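Local coordinates for protein Nrps/pks (Streptomyces albus, PDB 4OPF) that probably serves as one of the ketosynthase domains in the AT-less type I polyketide synthase assembly line that makes oxazolomycin, at residues T290-N295 and L390-S395; P321-S326 and R353-F358. One frame throughout, in Å; residues are numbered along the deposited sequence.

Contact 1 of 2, residues T290-N295 and L390-S395; sequences TYIETN and LAAVSS
Glu293 and Val393 lie side by side on neighbouring parallel strands, their side chains rising from the same face. The glutamate starts with CB, 3.8 Å from Ala392 O and 4.2 Å from Val393 CG2. CG, anti to the backbone N (chi1 169°), comes next and rests 4.0 Å from Val393 CG1, so the methylene part of the acid packs as a hydrocarbon against a beta-branched neighbour. A bend at chi2 (74°) then turns CD away from 390-395. At the tip OE1 forms a salt bridge with Lys345, whose NZ also bonds Tyr291 OH, while OE2 accepts from Val327 N; a buried carboxylate is thus gripped at both oxygens.

The backbones run 22° from exactly parallel and bond in the alternating parallel pattern. Tyr291 O accepts in its carbonyl plane from Ala392 N at 2.9 Å, Glu293 N gives to Ala392 O at 2.8 Å, and Ser394 N reaches Glu293 O at 3.0 Å, nearly in line with that carbonyl. This pair lies in the C-terminal half of the thiolase fold, whose strands repeat the order of the N-terminal half. Helix 338-352 packs on the face bearing Tyr291, Glu293, Ala391 and Val393; helix 300-314 packs on the other, where Ile292 stands beside Ala392. Alanine suits both places, its one methyl fitting against Thr346 on one face (Ala391) and Tyr314 on the other (Ala392), and Tyr291 CB meets Ala391 CB without a longer branch between them.

Past the strand, Asn295 OD1 lies 3.6 Å from Ser395 CA and accepts from Phe396 N. By sequence, Asn295 sits where chain-elongating ketosynthases typically carry the histidine of their HGTGT motif, a difference consistent with altered or absent condensing activity in this domain.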
ATOM      1  N   THR A 290      13.353  25.687  -0.009  1.00 28.34           N
ATOM      2  CA  THR A 290      14.619  26.228   0.461  1.00 30.51           C
ATOM      3  C   THR A 290      15.655  25.176   0.828  1.00 29.14           C
ATOM      4  O   THR A 290      16.868  25.445   0.761  1.00 29.55           O
ATOM      5  CB  THR A 290      14.325  27.097   1.688  1.00 30.03           C
ATOM      6  OG1 THR A 290      13.459  28.139   1.275  1.00 31.65           O
ATOM      7  CG2 THR A 290      15.551  27.694   2.337  1.00 32.81           C
ATOM      8  N   TYR A 291      15.208  23.996   1.229  1.00 26.30           N
ATOM      9  CA  TYR A 291      16.099  22.940   1.676  1.00 25.51           C
ATOM     10  C   TYR A 291      15.595  21.594   1.167  1.00 25.48           C
ATOM     11  O   TYR A 291      14.397  21.351   1.175  1.00 24.76           O
ATOM     12  CB  TYR A 291      16.093  22.903   3.196  1.00 27.03           C
ATOM     13  CG  TYR A 291      17.044  21.899   3.816  1.00 28.47           C
ATOM     14  CD1 TYR A 291      18.343  22.250   4.056  1.00 30.45           C
ATOM     15  CD2 TYR A 291      16.644  20.587   4.136  1.00 28.57           C
ATOM     16  CE1 TYR A 291      19.245  21.387   4.621  1.00 32.64           C
ATOM     17  CE2 TYR A 291      17.559  19.681   4.685  1.00 29.30           C
ATOM     18  CZ  TYR A 291      18.841  20.095   4.950  1.00 33.27           C
ATOM     19  OH  TYR A 291      19.800  19.279   5.527  1.00 37.02           O
ATOM     20  N   ILE A 292      16.501  20.736   0.721  1.00 25.03           N
ATOM     21  CA  ILE A 292      16.195  19.381   0.335  1.00 24.96           C
ATOM     22  C   ILE A 292      17.093  18.408   1.125  1.00 24.65           C
ATOM     23  O   ILE A 292      18.322  18.480   1.057  1.00 24.70           O
ATOM     24  CB  ILE A 292      16.444  19.187  -1.144  1.00 25.99           C
ATOM     25  CG1 ILE A 292      15.602  20.218  -1.924  1.00 28.48           C
ATOM     26  CG2 ILE A 292      16.121  17.789  -1.598  1.00 24.64           C
ATOM     27  CD1 ILE A 292      15.802  20.130  -3.382  1.00 29.28           C
ATOM     28  N   GLU A 293      16.451  17.523   1.873  1.00 23.39           N
ATOM     29  CA  GLU A 293      17.076  16.319   2.385  1.00 23.10           C
ATOM     30  C   GLU A 293      17.161  15.313   1.211  1.00 23.58           C
ATOM     31  O   GLU A 293      16.180  14.691   0.821  1.00 22.11           O
ATOM     32  CB  GLU A 293      16.269  15.773   3.549  1.00 25.21           C
ATOM     33  CG  GLU A 293      16.652  14.350   4.044  1.00 28.00           C
ATOM     34  CD  GLU A 293      17.957  14.270   4.834  1.00 32.31           C
ATOM     35  OE1 GLU A 293      18.488  15.377   5.194  1.00 34.59           O
ATOM     36  OE2 GLU A 293      18.460  13.102   5.092  1.00 35.99           O
ATOM     37  N   THR A 294      18.365  15.140   0.699  1.00 23.60           N
ATOM     38  CA  THR A 294      18.636  14.436  -0.521  1.00 24.29           C
ATOM     39  C   THR A 294      18.612  12.921  -0.273  1.00 24.25           C
ATOM     40  O   THR A 294      18.730  12.454   0.845  1.00 25.10           O
ATOM     41  CB  THR A 294      20.043  14.785  -1.068  1.00 26.09           C
ATOM     42  OG1 THR A 294      21.049  14.424  -0.098  1.00 25.99           O
ATOM     43  CG2 THR A 294      20.164  16.255  -1.362  1.00 26.16           C
ATOM     44  N   ASN A 295      18.519  12.173  -1.355  1.00 24.72           N
ATOM     45  CA  ASN A 295      18.647  10.738  -1.323  1.00 26.14           C
ATOM     46  C   ASN A 295      20.003  10.284  -0.853  1.00 27.46           C
ATOM     47  O   ASN A 295      20.121   9.398  -0.021  1.00 26.67           O
ATOM     48  CB  ASN A 295      18.394  10.159  -2.681  1.00 25.92           C
ATOM     49  CG  ASN A 295      18.418   8.653  -2.650  1.00 27.17           C
ATOM     50  OD1 ASN A 295      17.739   8.038  -1.851  1.00 27.01           O
ATOM     51  ND2 ASN A 295      19.264   8.059  -3.468  1.00 29.00           N
ATOM     52  N   LEU A 390       9.733  26.022   3.522  1.00 29.36           N
ATOM     53  CA  LEU A 390       9.403  24.858   2.760  1.00 30.07           C
ATOM     54  C   LEU A 390      10.675  24.042   2.529  1.00 27.80           C
ATOM     55  O   LEU A 390      11.744  24.599   2.275  1.00 27.38           O
ATOM     56  CB  LEU A 390       8.820  25.230   1.408  1.00 32.07           C
ATOM     57  CG  LEU A 390       7.377  25.712   1.431  1.00 36.51           C
ATOM     58  CD1 LEU A 390       7.126  26.677   0.297  1.00 41.01           C
ATOM     59  CD2 LEU A 390       6.390  24.572   1.255  1.00 37.25           C
ATOM     60  N   ALA A 391      10.524  22.733   2.672  1.00 26.44           N
ATOM     61  CA  ALA A 391      11.573  21.754   2.506  1.00 26.01           C
ATOM     62  C   ALA A 391      11.052  20.476   1.841  1.00 26.12           C
ATOM     63  O   ALA A 391       9.845  20.214   1.800  1.00 26.81           O
ATOM     64  CB  ALA A 391      12.203  21.448   3.863  1.00 25.55           C
ATOM     65  N   ALA A 392      11.958  19.708   1.269  1.00 24.80           N
ATOM     66  CA  ALA A 392      11.605  18.472   0.602  1.00 23.39           C
ATOM     67  C   ALA A 392      12.546  17.350   1.030  1.00 22.95           C
ATOM     68  O   ALA A 392      13.647  17.600   1.578  1.00 25.61           O
ATOM     69  CB  ALA A 392      11.632  18.617  -0.887  1.00 23.83           C
ATOM     70  N   VAL A 393      12.082  16.117   0.814  1.00 22.61           N
ATOM     71  CA  VAL A 393      12.766  14.904   1.206  1.00 22.09           C
ATOM     72  C   VAL A 393      12.634  13.907   0.093  1.00 22.45           C
ATOM     73  O   VAL A 393      11.569  13.682  -0.412  1.00 20.70           O
ATOM     74  CB  VAL A 393      12.160  14.283   2.450  1.00 24.64           C
ATOM     75  CG1 VAL A 393      13.027  13.102   2.915  1.00 25.92           C
ATOM     76  CG2 VAL A 393      12.135  15.258   3.595  1.00 26.39           C
ATOM     77  N   SER A 394      13.738  13.288  -0.284  1.00 23.46           N
ATOM     78  CA  SER A 394      13.776  12.339  -1.347  1.00 22.74           C
ATOM     79  C   SER A 394      14.212  11.005  -0.850  1.00 24.38           C
ATOM     80  O   SER A 394      15.101  10.912  -0.006  1.00 23.51           O
ATOM     81  CB  SER A 394      14.807  12.763  -2.361  1.00 23.20           C
ATOM     82  OG  SER A 394      14.337  13.897  -3.063  1.00 23.86           O
ATOM     83  N   SER A 395      13.681   9.960  -1.463  1.00 22.39           N
ATOM     84  CA  SER A 395      14.218   8.634  -1.281  1.00 24.88           C
ATOM     85  C   SER A 395      14.096   7.827  -2.555  1.00 25.74           C
ATOM     86  O   SER A 395      12.992   7.587  -3.006  1.00 27.03           O
ATOM     87  CB  SER A 395      13.434   7.956  -0.143  1.00 28.63           C
ATOM     88  OG  SER A 395      14.051   6.737   0.172  1.00 37.31           O
TER

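Contact 2 of 2, residues P321-S326 and R353-F358; sequences PCSLGS and RAIVPF
Ser326 and Phe358 pack closely with no direct hydrogen bond anywhere between 321-326 and 353-358; the polar link is a single water. It accepts from Ser326 N at 3.2 Å and donates to Pro357 O at 3.3 Å, sitting in the ring plane at the edge of Phe358. The N-H of Ser326, just past strand 322-325, is thereby joined to a carbonyl of the other segment.

Of the residues here, Phe358 buries the largest area. Its CA-CB bond points toward 321-326, and CG is anti to the backbone N (chi1 176°). CD1 lies 3.8 Å from Ser326 N and 4.0 Å from Gly325 CA, and CE1 is 4.0 Å from Ser326 CB. At Gly325 the ring thus rests against main chain rather than side chain, and the small serine adds only CB, its OG being spent on capping Lys328 N at the start of a helix. Phe377 stacks on the same ring. An alanine in place of Phe358 would probably open a gap beside Gly325 and Ser326 CB and leave Phe377 without its stacking partner.

Further back, Ile355 spreads two methyls over Ser323: CG2 lies 4.1 Å from Ser323 OG, and CD1 is 4.1 Å from Ser323 CB. The contact thus joins strand 322-325 of the main sheet to the segment that follows helix 338-352, whose short strand 354-355 pairs instead with 382-383. Since carbon contacts give little directional hold, the fit here rests chiefly on shape, with the water supplying the polar bridge.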
ATOM      1  N   PRO A 321      19.235  30.486  -3.950  1.00 33.47           N
ATOM      2  CA  PRO A 321      19.935  29.420  -3.236  1.00 34.20           C
ATOM      3  C   PRO A 321      19.039  28.210  -2.942  1.00 32.30           C
ATOM      4  O   PRO A 321      17.813  28.339  -2.739  1.00 31.51           O
ATOM      5  CB  PRO A 321      20.352  30.105  -1.916  1.00 35.55           C
ATOM      6  CG  PRO A 321      20.646  31.516  -2.379  1.00 36.69           C
ATOM      7  CD  PRO A 321      19.477  31.796  -3.304  1.00 37.12           C
ATOM      8  N   CYS A 322      19.631  27.030  -2.993  1.00 34.03           N
ATOM      9  CA  CYS A 322      18.956  25.806  -2.552  1.00 33.58           C
ATOM     10  C   CYS A 322      19.923  25.012  -1.701  1.00 31.94           C
ATOM     11  O   CYS A 322      20.959  24.601  -2.184  1.00 32.47           O
ATOM     12  CB  CYS A 322      18.480  24.954  -3.725  1.00 34.67           C
ATOM     13  SG  CYS A 322      17.358  23.584  -3.236  1.00 35.53           S
ATOM     14  N   SER A 323      19.555  24.813  -0.437  1.00 29.76           N
ATOM     15  CA  SER A 323      20.383  24.171   0.526  1.00 30.48           C
ATOM     16  C   SER A 323      20.130  22.649   0.598  1.00 29.38           C
ATOM     17  O   SER A 323      19.000  22.224   0.682  1.00 29.25           O
ATOM     18  CB  SER A 323      20.140  24.873   1.851  1.00 32.62           C
ATOM     19  OG  SER A 323      21.058  24.392   2.780  1.00 38.19           O
ATOM     20  N   LEU A 324      21.175  21.846   0.463  1.00 28.75           N
ATOM     21  CA  LEU A 324      21.079  20.390   0.403  1.00 29.28           C
ATOM     22  C   LEU A 324      21.718  19.776   1.621  1.00 28.63           C
ATOM     23  O   LEU A 324      22.755  20.247   2.105  1.00 30.71           O
ATOM     24  CB  LEU A 324      21.809  19.820  -0.816  1.00 28.69           C
ATOM     25  CG  LEU A 324      21.427  20.401  -2.177  1.00 30.87           C
ATOM     26  CD1 LEU A 324      22.027  19.586  -3.297  1.00 31.95           C
ATOM     27  CD2 LEU A 324      19.939  20.449  -2.379  1.00 31.29           C
ATOM     28  N   GLY A 325      21.116  18.701   2.081  1.00 26.62           N
ATOM     29  CA  GLY A 325      21.624  17.928   3.172  1.00 28.27           C
ATOM     30  C   GLY A 325      21.309  16.427   3.147  1.00 27.05           C
ATOM     31  O   GLY A 325      20.733  15.875   2.186  1.00 26.40           O
ATOM     32  N   SER A 326      21.781  15.765   4.197  1.00 27.66           N
ATOM     33  CA  SER A 326      21.542  14.354   4.438  1.00 26.97           C
ATOM     34  C   SER A 326      21.815  13.979   5.873  1.00 26.70           C
ATOM     35  O   SER A 326      22.875  14.348   6.391  1.00 27.70           O
ATOM     36  CB  SER A 326      22.517  13.545   3.543  1.00 27.45           C
ATOM     37  OG  SER A 326      22.386  12.153   3.828  1.00 27.46           O
ATOM     38  N   ARG A 353      12.924  26.415  12.812  1.00 37.90           N
ATOM     39  CA  ARG A 353      13.371  27.408  11.821  1.00 39.81           C
ATOM     40  C   ARG A 353      14.889  27.489  11.739  1.00 39.05           C
ATOM     41  O   ARG A 353      15.476  28.548  11.911  1.00 38.87           O
ATOM     42  CB  ARG A 353      12.764  28.785  12.123  1.00 44.32           C
ATOM     43  CG  ARG A 353      11.255  28.716  12.143  1.00 49.64           C
ATOM     44  CD  ARG A 353      10.572  29.969  12.645  1.00 60.67           C
ATOM     45  NE  ARG A 353       9.135  29.682  12.743  1.00 78.80           N
ATOM     46  CZ  ARG A 353       8.168  30.563  13.031  1.00 91.21           C
ATOM     47  NH1 ARG A 353       8.456  31.845  13.263  1.00 89.94           N
ATOM     48  NH2 ARG A 353       6.894  30.155  13.078  1.00 89.84           N
ATOM     49  N   ALA A 354      15.525  26.372  11.478  1.00 33.96           N
ATOM     50  CA  ALA A 354      16.949  26.365  11.358  1.00 35.87           C
ATOM     51  C   ALA A 354      17.391  25.317  10.376  1.00 34.29           C
ATOM     52  O   ALA A 354      16.731  24.276  10.205  1.00 33.96           O
ATOM     53  CB  ALA A 354      17.607  26.123  12.715  1.00 37.24           C
ATOM     54  N   ILE A 355      18.536  25.584   9.774  1.00 34.35           N
ATOM     55  CA  ILE A 355      19.190  24.624   8.916  1.00 34.61           C
ATOM     56  C   ILE A 355      20.356  24.040   9.675  1.00 33.91           C
ATOM     57  O   ILE A 355      21.141  24.760  10.222  1.00 31.74           O
ATOM     58  CB  ILE A 355      19.633  25.282   7.623  1.00 39.61           C
ATOM     59  CG1 ILE A 355      18.356  25.779   6.922  1.00 40.54           C
ATOM     60  CG2 ILE A 355      20.379  24.250   6.776  1.00 38.37           C
ATOM     61  CD1 ILE A 355      18.513  26.077   5.471  1.00 44.44           C
ATOM     62  N   VAL A 356      20.422  22.712   9.724  1.00 30.37           N
ATOM     63  CA  VAL A 356      21.502  22.025  10.371  1.00 31.73           C
ATOM     64  C   VAL A 356      22.707  21.813   9.459  1.00 33.46           C
ATOM     65  O   VAL A 356      22.604  21.876   8.237  1.00 33.19           O
ATOM     66  CB  VAL A 356      21.043  20.706  10.902  1.00 30.30           C
ATOM     67  CG1 VAL A 356      19.866  20.922  11.806  1.00 31.16           C
ATOM     68  CG2 VAL A 356      20.709  19.730   9.780  1.00 28.74           C
ATOM     69  N   PRO A 357      23.870  21.579  10.070  1.00 36.10           N
ATOM     70  CA  PRO A 357      25.065  21.372   9.256  1.00 37.73           C
ATOM     71  C   PRO A 357      24.976  20.113   8.410  1.00 36.19           C
ATOM     72  O   PRO A 357      24.416  19.102   8.838  1.00 35.15           O
ATOM     73  CB  PRO A 357      26.193  21.177  10.282  1.00 39.08           C
ATOM     74  CG  PRO A 357      25.634  21.474  11.597  1.00 39.23           C
ATOM     75  CD  PRO A 357      24.161  21.718  11.497  1.00 37.28           C
ATOM     76  N   PHE A 358      25.566  20.174   7.242  1.00 34.89           N
ATOM     77  CA  PHE A 358      25.871  19.007   6.465  1.00 35.13           C
ATOM     78  C   PHE A 358      27.310  18.569   6.722  1.00 36.39           C
ATOM     79  O   PHE A 358      28.241  19.386   6.666  1.00 34.61           O
ATOM     80  CB  PHE A 358      25.678  19.316   5.003  1.00 35.90           C
ATOM     81  CG  PHE A 358      26.064  18.201   4.097  1.00 36.91           C
ATOM     82  CD1 PHE A 358      25.371  17.014   4.109  1.00 36.01           C
ATOM     83  CD2 PHE A 358      27.139  18.331   3.238  1.00 38.38           C
ATOM     84  CE1 PHE A 358      25.725  15.972   3.267  1.00 35.88           C
ATOM     85  CE2 PHE A 358      27.486  17.305   2.373  1.00 39.67           C
ATOM     86  CZ  PHE A 358      26.781  16.113   2.391  1.00 37.78           C
TER
HETATM   87  O   HOH W   1      22.506  17.867   6.453  1.00 28.57           O

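How the contacts relate
Both contacts are buried, but contact 1 lies deeper, its centre about 10 Å from the centre of the chain against about 16 Å for contact 2. They share the main sheet, in which strands 291-293 and 322-325 are neighbours: Ile292 N probably bonds to Ser323 O, and Thr294 OG1 to Gly325 O. Helix 338-352 is common ground too, since it packs on side chains of both. Contact 1 is strand pairing within the sheet, held by direct main-chain bonds and backed by the salt bridge of buried Glu293 to Lys345. Contact 2 joins the sheet to a segment outside it, and relies on aromatic and aliphatic packing with one bridging water.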